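PDB 7BIP: luciferase-like monooxygenase from Streptomyces bottropensis, which is assigned to the luciferase-like monooxygenases and probably carries out an oxygenation step in the biosynthesis of the polyketide rishirilide. Local coordinates for residues 38-44 with 71-77; 103-108 with 170-175. All blocks are in the same frame, centred on the assembly; numbering follows the deposited sequence.

Contact 1: residues 38-44 with 71-77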
ATOM      1  N   HIS A  38     -19.066 -11.404  -0.607  1.00 13.16           N
ATOM      2  CA  HIS A  38     -17.942 -12.319  -0.404  1.00 11.66           C
ATOM      3  C   HIS A  38     -16.599 -11.588  -0.369  1.00 16.68           C
ATOM      4  O   HIS A  38     -15.715 -11.955   0.415  1.00 14.04           O
ATOM      5  CB  HIS A  38     -17.954 -13.381  -1.510  1.00 18.36           C
ATOM      6  CG  HIS A  38     -16.758 -14.282  -1.508  1.00 16.49           C
ATOM      7  ND1 HIS A  38     -15.734 -14.159  -2.423  1.00 19.68           N
ATOM      8  CD2 HIS A  38     -16.427 -15.322  -0.707  1.00 21.40           C
ATOM      9  CE1 HIS A  38     -14.822 -15.087  -2.186  1.00 18.99           C
ATOM     10  NE2 HIS A  38     -15.218 -15.802  -1.149  1.00 21.80           N
ATOM     11  N   HIS A  39     -16.418 -10.564  -1.199  1.00 14.16           N
ATOM     12  CA  HIS A  39     -15.105  -9.937  -1.328  1.00 12.49           C
ATOM     13  C   HIS A  39     -15.247  -8.512  -1.849  1.00 12.51           C
ATOM     14  O   HIS A  39     -16.313  -8.097  -2.310  1.00 14.03           O
ATOM     15  CB  HIS A  39     -14.194 -10.748  -2.260  1.00 10.73           C
ATOM     16  CG  HIS A  39     -14.659 -10.766  -3.683  1.00 10.57           C
ATOM     17  ND1 HIS A  39     -15.319 -11.842  -4.230  1.00 15.18           N
ATOM     18  CD2 HIS A  39     -14.551  -9.845  -4.672  1.00 13.95           C
ATOM     19  CE1 HIS A  39     -15.605 -11.584  -5.495  1.00 16.59           C
ATOM     20  NE2 HIS A  39     -15.150 -10.379  -5.788  1.00 15.17           N
ATOM     21  N   VAL A  40     -14.137  -7.775  -1.764  1.00 12.22           N
ATOM     22  CA  VAL A  40     -13.934  -6.483  -2.414  1.00  9.93           C
ATOM     23  C   VAL A  40     -12.689  -6.611  -3.289  1.00 13.29           C
ATOM     24  O   VAL A  40     -11.626  -7.024  -2.806  1.00 13.67           O
ATOM     25  CB  VAL A  40     -13.751  -5.343  -1.388  1.00 11.94           C
ATOM     26  CG1 VAL A  40     -13.413  -4.036  -2.096  1.00 14.18           C
ATOM     27  CG2 VAL A  40     -15.021  -5.175  -0.532  1.00 13.15           C
ATOM     28  N   LYS A  41     -12.819  -6.270  -4.567  1.00 13.06           N
ATOM     29  CA  LYS A  41     -11.736  -6.395  -5.534  1.00 12.99           C
ATOM     30  C   LYS A  41     -11.402  -5.013  -6.090  1.00 14.21           C
ATOM     31  O   LYS A  41     -12.269  -4.147  -6.170  1.00 13.84           O
ATOM     32  CB  LYS A  41     -12.156  -7.351  -6.678  1.00 10.19           C
ATOM     33  CG  LYS A  41     -11.163  -7.496  -7.832  1.00 10.33           C
ATOM     34  CD  LYS A  41     -11.668  -8.544  -8.830  1.00 12.14           C
ATOM     35  CE  LYS A  41     -11.545  -9.960  -8.279  1.00 13.82           C
ATOM     36  NZ  LYS A  41     -12.316 -10.911  -9.163  1.00 15.11           N
ATOM     37  N   THR A  42     -10.139  -4.786  -6.448  1.00 11.74           N
ATOM     38  CA  THR A  42      -9.816  -3.626  -7.267  1.00 14.55           C
ATOM     39  C   THR A  42      -8.627  -3.969  -8.153  1.00 14.50           C
ATOM     40  O   THR A  42      -8.091  -5.080  -8.106  1.00 13.93           O
ATOM     41  CB  THR A  42      -9.570  -2.371  -6.413  1.00 14.41           C
ATOM     42  OG1 THR A  42      -9.617  -1.217  -7.265  1.00 17.24           O
ATOM     43  CG2 THR A  42      -8.210  -2.428  -5.722  1.00 15.54           C
ATOM     44  N   VAL A  43      -8.196  -2.985  -8.946  1.00 13.92           N
ATOM     45  CA  VAL A  43      -7.359  -3.222 -10.116  1.00 12.21           C
ATOM     46  C   VAL A  43      -6.049  -2.440 -10.001  1.00 15.17           C
ATOM     47  O   VAL A  43      -5.849  -1.645  -9.085  1.00 15.77           O
ATOM     48  CB  VAL A  43      -8.092  -2.836 -11.411  1.00 20.90           C
ATOM     49  CG1 VAL A  43      -9.486  -3.431 -11.402  1.00 34.62           C
ATOM     50  CG2 VAL A  43      -8.156  -1.317 -11.527  1.00 31.65           C
ATOM     51  N   GLU A  44      -5.147  -2.686 -10.957  1.00 15.27           N
ATOM     52  CA  GLU A  44      -3.906  -1.920 -11.098  1.00 11.94           C
ATOM     53  C   GLU A  44      -3.832  -1.368 -12.515  1.00 14.36           C
ATOM     54  O   GLU A  44      -3.813  -2.140 -13.481  1.00 15.27           O
ATOM     55  CB  GLU A  44      -2.667  -2.781 -10.820  1.00 11.07           C
ATOM     56  CG  GLU A  44      -1.352  -1.994 -10.922  1.00 15.22           C
ATOM     57  CD  GLU A  44      -0.128  -2.829 -10.598  1.00 23.86           C
ATOM     58  OE1 GLU A  44      -0.295  -3.964 -10.104  1.00 20.29           O
ATOM     59  OE2 GLU A  44       1.008  -2.353 -10.846  1.00 20.20           O
ATOM     60  N   VAL A  71     -15.382  -9.417   4.874  1.00 13.01           N
ATOM     61  CA  VAL A  71     -15.239  -9.470   3.427  1.00 14.91           C
ATOM     62  C   VAL A  71     -13.789  -9.800   3.049  1.00 14.40           C
ATOM     63  O   VAL A  71     -12.834  -9.313   3.667  1.00 14.00           O
ATOM     64  CB  VAL A  71     -15.722  -8.121   2.856  1.00 18.90           C
ATOM     65  CG1 VAL A  71     -14.693  -7.000   3.078  1.00 15.83           C
ATOM     66  CG2 VAL A  71     -16.148  -8.232   1.435  1.00 26.24           C
ATOM     67  N   ARG A  72     -13.611 -10.645   2.039  1.00 14.62           N
ATOM     68  CA  ARG A  72     -12.252 -10.886   1.569  1.00 13.97           C
ATOM     69  C   ARG A  72     -11.770  -9.718   0.704  1.00 15.38           C
ATOM     70  O   ARG A  72     -12.558  -8.908   0.215  1.00 12.60           O
ATOM     71  CB  ARG A  72     -12.176 -12.207   0.800  1.00 14.79           C
ATOM     72  CG  ARG A  72     -12.558 -13.424   1.675  1.00 18.44           C
ATOM     73  CD  ARG A  72     -12.132 -14.755   1.045  1.00 16.25           C
ATOM     74  NE  ARG A  72     -10.674 -14.926   1.004  1.00 17.97           N
ATOM     75  CZ  ARG A  72      -9.916 -15.267   2.046  1.00 17.50           C
ATOM     76  NH1 ARG A  72     -10.460 -15.477   3.236  1.00 18.38           N
ATOM     77  NH2 ARG A  72      -8.601 -15.385   1.889  1.00 14.45           N
ATOM     78  N   LEU A  73     -10.448  -9.621   0.548  1.00 12.24           N
ATOM     79  CA  LEU A  73      -9.818  -8.583  -0.265  1.00 14.34           C
ATOM     80  C   LEU A  73      -9.093  -9.258  -1.419  1.00 12.85           C
ATOM     81  O   LEU A  73      -8.295 -10.168  -1.194  1.00 11.90           O
ATOM     82  CB  LEU A  73      -8.822  -7.752   0.565  1.00 13.64           C
ATOM     83  CG  LEU A  73      -9.321  -6.905   1.738  1.00 15.00           C
ATOM     84  CD1 LEU A  73     -10.604  -6.126   1.401  1.00 14.24           C
ATOM     85  CD2 LEU A  73      -9.541  -7.769   2.957  1.00 13.33           C
ATOM     86  N   VAL A  74      -9.359  -8.824  -2.654  1.00 12.14           N
ATOM     87  CA  VAL A  74      -8.823  -9.521  -3.822  1.00 13.19           C
ATOM     88  C   VAL A  74      -8.171  -8.536  -4.783  1.00 12.49           C
ATOM     89  O   VAL A  74      -8.794  -7.546  -5.182  1.00 12.23           O
ATOM     90  CB  VAL A  74      -9.914 -10.322  -4.557  1.00 14.61           C
ATOM     91  CG1 VAL A  74      -9.279 -11.202  -5.651  1.00 15.15           C
ATOM     92  CG2 VAL A  74     -10.725 -11.161  -3.576  1.00 12.57           C
ATOM     93  N   THR A  75      -6.934  -8.822  -5.190  1.00 13.08           N
ATOM     94  CA  THR A  75      -6.334  -8.054  -6.276  1.00 12.03           C
ATOM     95  C   THR A  75      -6.817  -8.608  -7.614  1.00 12.66           C
ATOM     96  O   THR A  75      -6.757  -9.817  -7.858  1.00 15.48           O
ATOM     97  CB  THR A  75      -4.800  -8.065  -6.210  1.00 13.66           C
ATOM     98  OG1 THR A  75      -4.286  -9.405  -6.228  1.00 13.89           O
ATOM     99  CG2 THR A  75      -4.317  -7.369  -4.944  1.00 13.92           C
ATOM    100  N   GLY A  76      -7.344  -7.727  -8.460  1.00 13.94           N
ATOM    101  CA  GLY A  76      -7.780  -8.111  -9.786  1.00 14.43           C
ATOM    102  C   GLY A  76      -7.347  -7.091 -10.827  1.00 16.70           C
ATOM    103  O   GLY A  76      -8.190  -6.370 -11.370  1.00 18.57           O
ATOM    104  N   ALA A  77      -6.053  -7.011 -11.134  1.00 15.20           N
ATOM    105  CA  ALA A  77      -5.017  -7.933 -10.663  1.00 14.45           C
ATOM    106  C   ALA A  77      -3.702  -7.174 -10.522  1.00 16.93           C
ATOM    107  O   ALA A  77      -3.510  -6.165 -11.210  1.00 17.70           O
ATOM    108  CB  ALA A  77      -4.855  -9.089 -11.640  1.00 16.29           C
TER
HETATM  109  O   HOH W   1      -4.767  -4.648 -13.247  1.00 24.96           O
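Strands 39-42 and 72-75 run side by side and parallel, their axes 4.5 Å apart at closest approach and inclined by 22°. V71 approaches first, its CG2 reaching CG2 of V40 at 3.8 Å. At R72 the regular parallel pattern begins: R72 N donates to H38 O (3.0 Å), and R72 O accepts from V40 N (2.8 Å). The guanidinium of R72 turns to a salt bridge with D104 on the next strand. L73 shares a face with V40, T42 and T75, the outer one, where T42 and T75 pack on helix 57-67; CD1 of L73 comes within 4.3 Å of V40 CB. V74 continues the alternation, its N donating to V40 O (2.9 Å) and its O accepting a weak hydrogen bond from T42 N (3.3 Å). Its CG1 lies 3.7 Å from K41 CE and its CG2 3.7 Å from H39 CB, on the inner face where K41 NZ is hydrogen-bonded to S322 and H229. G76 N still donates to T42 O (2.8 Å), but the chain turns a corner here; an ideal CB on G76 would clash with K41 CD. The peptide between G76 and A77 is cis, an uncommon non-prolyl case. Such a cis peptide at this position in the strand recurs in the bacterial luciferase superfamily, where in flavin-bound relatives it backs the isoalloxazine ring. The chemistry thus implies two barrel strands joined through their backbones until, past the corner at G76, water 1 takes over between E44 N (3.0 Å) and A77 O (2.8 Å).

Contact 2: residues 103-108 with 170-175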
ATOM      1  N   LEU A 103      -6.941 -12.195   2.336  1.00 10.95           N
ATOM      2  CA  LEU A 103      -6.434 -11.782   1.033  1.00 12.08           C
ATOM      3  C   LEU A 103      -6.401 -12.945   0.041  1.00 11.36           C
ATOM      4  O   LEU A 103      -5.951 -14.047   0.368  1.00 13.80           O
ATOM      5  CB  LEU A 103      -5.017 -11.207   1.188  1.00 11.18           C
ATOM      6  CG  LEU A 103      -4.254 -10.802  -0.075  1.00  9.75           C
ATOM      7  CD1 LEU A 103      -4.941  -9.625  -0.757  1.00 12.60           C
ATOM      8  CD2 LEU A 103      -2.832 -10.422   0.290  1.00 10.47           C
ATOM      9  N   ASP A 104      -6.863 -12.682  -1.186  1.00 11.88           N
ATOM     10  CA  ASP A 104      -6.640 -13.541  -2.341  1.00 13.06           C
ATOM     11  C   ASP A 104      -5.943 -12.708  -3.405  1.00 16.58           C
ATOM     12  O   ASP A 104      -6.322 -11.553  -3.629  1.00 13.51           O
ATOM     13  CB  ASP A 104      -7.965 -14.095  -2.909  1.00 11.95           C
ATOM     14  CG  ASP A 104      -8.836 -14.735  -1.840  1.00 19.09           C
ATOM     15  OD1 ASP A 104      -8.332 -15.594  -1.097  1.00 19.65           O
ATOM     16  OD2 ASP A 104     -10.024 -14.370  -1.735  1.00 22.31           O
ATOM     17  N   VAL A 105      -4.928 -13.274  -4.067  1.00 13.33           N
ATOM     18  CA  VAL A 105      -4.056 -12.475  -4.931  1.00 12.59           C
ATOM     19  C   VAL A 105      -4.222 -12.931  -6.377  1.00 13.65           C
ATOM     20  O   VAL A 105      -3.693 -13.972  -6.789  1.00 14.06           O
ATOM     21  CB  VAL A 105      -2.591 -12.545  -4.506  1.00 14.56           C
ATOM     22  CG1 VAL A 105      -1.771 -11.614  -5.404  1.00 11.28           C
ATOM     23  CG2 VAL A 105      -2.452 -12.131  -3.045  1.00 13.80           C
ATOM     24  N   GLY A 106      -4.925 -12.129  -7.169  1.00 12.40           N
ATOM     25  CA  GLY A 106      -4.901 -12.285  -8.613  1.00 13.45           C
ATOM     26  C   GLY A 106      -3.730 -11.532  -9.224  1.00 13.91           C
ATOM     27  O   GLY A 106      -3.446 -10.389  -8.860  1.00 11.83           O
ATOM     28  N   PHE A 107      -3.044 -12.206 -10.149  1.00 13.36           N
ATOM     29  CA  PHE A 107      -1.944 -11.660 -10.936  1.00 11.65           C
ATOM     30  C   PHE A 107      -2.385 -11.612 -12.395  1.00 14.18           C
ATOM     31  O   PHE A 107      -2.958 -12.581 -12.898  1.00 15.39           O
ATOM     32  CB  PHE A 107      -0.675 -12.536 -10.858  1.00 12.22           C
ATOM     33  CG  PHE A 107      -0.096 -12.731  -9.464  1.00 12.05           C
ATOM     34  CD1 PHE A 107       1.091 -12.089  -9.099  1.00 18.58           C
ATOM     35  CD2 PHE A 107      -0.671 -13.616  -8.564  1.00 13.19           C
ATOM     36  CE1 PHE A 107       1.661 -12.284  -7.834  1.00 17.18           C
ATOM     37  CE2 PHE A 107      -0.106 -13.830  -7.300  1.00 16.69           C
ATOM     38  CZ  PHE A 107       1.066 -13.155  -6.934  1.00 14.65           C
ATOM     39  N   GLY A 108      -2.107 -10.504 -13.090  1.00 15.16           N
ATOM     40  CA  GLY A 108      -2.570 -10.331 -14.451  1.00 16.23           C
ATOM     41  C   GLY A 108      -1.478  -9.843 -15.387  1.00 16.35           C
ATOM     42  O   GLY A 108      -0.413  -9.397 -14.963  1.00 15.70           O
ATOM     43  N   PRO A 170      -1.507 -16.691   0.618  1.00 14.43           N
ATOM     44  CA  PRO A 170      -2.805 -16.407   0.001  1.00 13.10           C
ATOM     45  C   PRO A 170      -3.000 -17.191  -1.291  1.00 15.08           C
ATOM     46  O   PRO A 170      -2.042 -17.522  -1.999  1.00 14.32           O
ATOM     47  CB  PRO A 170      -2.741 -14.903  -0.267  1.00 11.46           C
ATOM     48  CG  PRO A 170      -1.804 -14.389   0.755  1.00 14.55           C
ATOM     49  CD  PRO A 170      -0.748 -15.450   0.871  1.00 15.57           C
ATOM     50  N   ARG A 171      -4.263 -17.496  -1.585  1.00 16.65           N
ATOM     51  CA  ARG A 171      -4.622 -18.103  -2.862  1.00 17.64           C
ATOM     52  C   ARG A 171      -4.034 -17.288  -4.005  1.00 17.91           C
ATOM     53  O   ARG A 171      -4.073 -16.058  -3.985  1.00 14.45           O
ATOM     54  CB  ARG A 171      -6.145 -18.167  -3.004  1.00 15.67           C
ATOM     55  CG  ARG A 171      -6.631 -19.032  -4.175  1.00 22.68           C
ATOM     56  CD  ARG A 171      -8.144 -18.915  -4.361  1.00 26.57           C
ATOM     57  NE  ARG A 171      -8.875 -19.283  -3.153  1.00 28.53           N
ATOM     58  CZ  ARG A 171      -9.238 -20.523  -2.847  1.00 37.23           C
ATOM     59  NH1 ARG A 171      -8.929 -21.522  -3.665  1.00 38.80           N
ATOM     60  NH2 ARG A 171      -9.904 -20.764  -1.723  1.00 39.59           N
ATOM     61  N   ILE A 172      -3.484 -17.979  -5.004  1.00 14.51           N
ATOM     62  CA  ILE A 172      -2.937 -17.340  -6.197  1.00 13.37           C
ATOM     63  C   ILE A 172      -3.886 -17.614  -7.358  1.00 13.57           C
ATOM     64  O   ILE A 172      -4.217 -18.771  -7.634  1.00 16.46           O
ATOM     65  CB  ILE A 172      -1.521 -17.856  -6.519  1.00 14.39           C
ATOM     66  CG1 ILE A 172      -0.517 -17.419  -5.445  1.00 14.77           C
ATOM     67  CG2 ILE A 172      -1.047 -17.352  -7.893  1.00 14.59           C
ATOM     68  CD1 ILE A 172       0.876 -18.048  -5.640  1.00 17.45           C
ATOM     69  N   LEU A 173      -4.330 -16.553  -8.031  1.00 12.96           N
ATOM     70  CA  LEU A 173      -5.127 -16.689  -9.243  1.00 13.94           C
ATOM     71  C   LEU A 173      -4.413 -15.994 -10.391  1.00 13.28           C
ATOM     72  O   LEU A 173      -3.794 -14.943 -10.202  1.00 14.57           O
ATOM     73  CB  LEU A 173      -6.531 -16.097  -9.065  1.00 15.92           C
ATOM     74  CG  LEU A 173      -7.267 -16.676  -7.861  1.00 18.85           C
ATOM     75  CD1 LEU A 173      -7.172 -15.694  -6.707  1.00 19.35           C
ATOM     76  CD2 LEU A 173      -8.717 -16.988  -8.214  1.00 18.35           C
ATOM     77  N   VAL A 174      -4.500 -16.576 -11.582  1.00 16.04           N
ATOM     78  CA  VAL A 174      -3.836 -16.044 -12.767  1.00 14.11           C
ATOM     79  C   VAL A 174      -4.909 -15.579 -13.737  1.00 16.32           C
ATOM     80  O   VAL A 174      -5.787 -16.360 -14.125  1.00 18.40           O
ATOM     81  CB  VAL A 174      -2.910 -17.086 -13.410  1.00 18.60           C
ATOM     82  CG1 VAL A 174      -2.425 -16.594 -14.761  1.00 28.61           C
ATOM     83  CG2 VAL A 174      -1.735 -17.360 -12.477  1.00 23.86           C
ATOM     84  N   ALA A 175      -4.844 -14.310 -14.121  1.00 20.05           N
ATOM     85  CA  ALA A 175      -5.849 -13.751 -15.013  1.00 26.37           C
ATOM     86  C   ALA A 175      -5.531 -14.142 -16.444  1.00 35.22           C
ATOM     87  O   ALA A 175      -4.388 -14.015 -16.893  1.00 33.01           O
ATOM     88  CB  ALA A 175      -5.910 -12.231 -14.882  1.00 27.26           C
TER
HETATM   89  O   HOH W   2      -6.509 -17.190   0.091  1.00 14.55           O
HETATM   90  O   HOH W   3     -10.090 -17.761  -1.224  1.00 38.82           O
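Four strong backbone hydrogen bonds pair strand 103-107 with strand 171-175 in parallel register: V105 N to R171 O (2.9 Å), L173 N to V105 O (2.9 Å), F107 N to L173 O (2.8 Å) and A175 N to F107 O (2.8 Å). All are nearly linear. D104 and R171 come together at the start through solvent instead of directly: water 3 connects D104 OD1 (2.8 Å) with R171 NE (2.7 Å), and water 2 lies between D104 OD1 (2.7 Å) and R171 N (2.8 Å). Each charge has its own salt bridge elsewhere, D104 with R72 and R171 with D227. On this inner face L173 CD1 approaches D104 CB at 4.2 Å, beside G106, which adds no side chain. The outer face is apolar. P170 CB sits 3.9 Å from V105 CG2, and F107 CE2 lies 3.7 Å from I172 CG2. V105 packs on helix 85-98, whereas F107 and I172 reach helix 126-142. Neighbouring parallel strands with helices packed against their outer face are the pattern of the TIM barrel, the fold of the luciferase-like monooxygenases.

Overall arrangement
From the N terminus, strand 2-6 pairs with strand 39-42, and helix 57-67 then carries the chain to strand 72-78, where contact 1 closes a compact beta-alpha-beta unit. Helix 85-98 leads on to strand 103-107. Contact 2 opens there and closes only after a longer excursion through helices 113-119 and 126-142 and the small antiparallel pair 146-149 and 154-158. The two loops follow in series, neither nested nor crossed. Their centres are 9 Å apart because strands 72-78 and 103-107 are themselves neighbours, joined by the salt bridge from R72 NE to D104 OD2 (2.9 Å). Four consecutive barrel staves are thereby tied together.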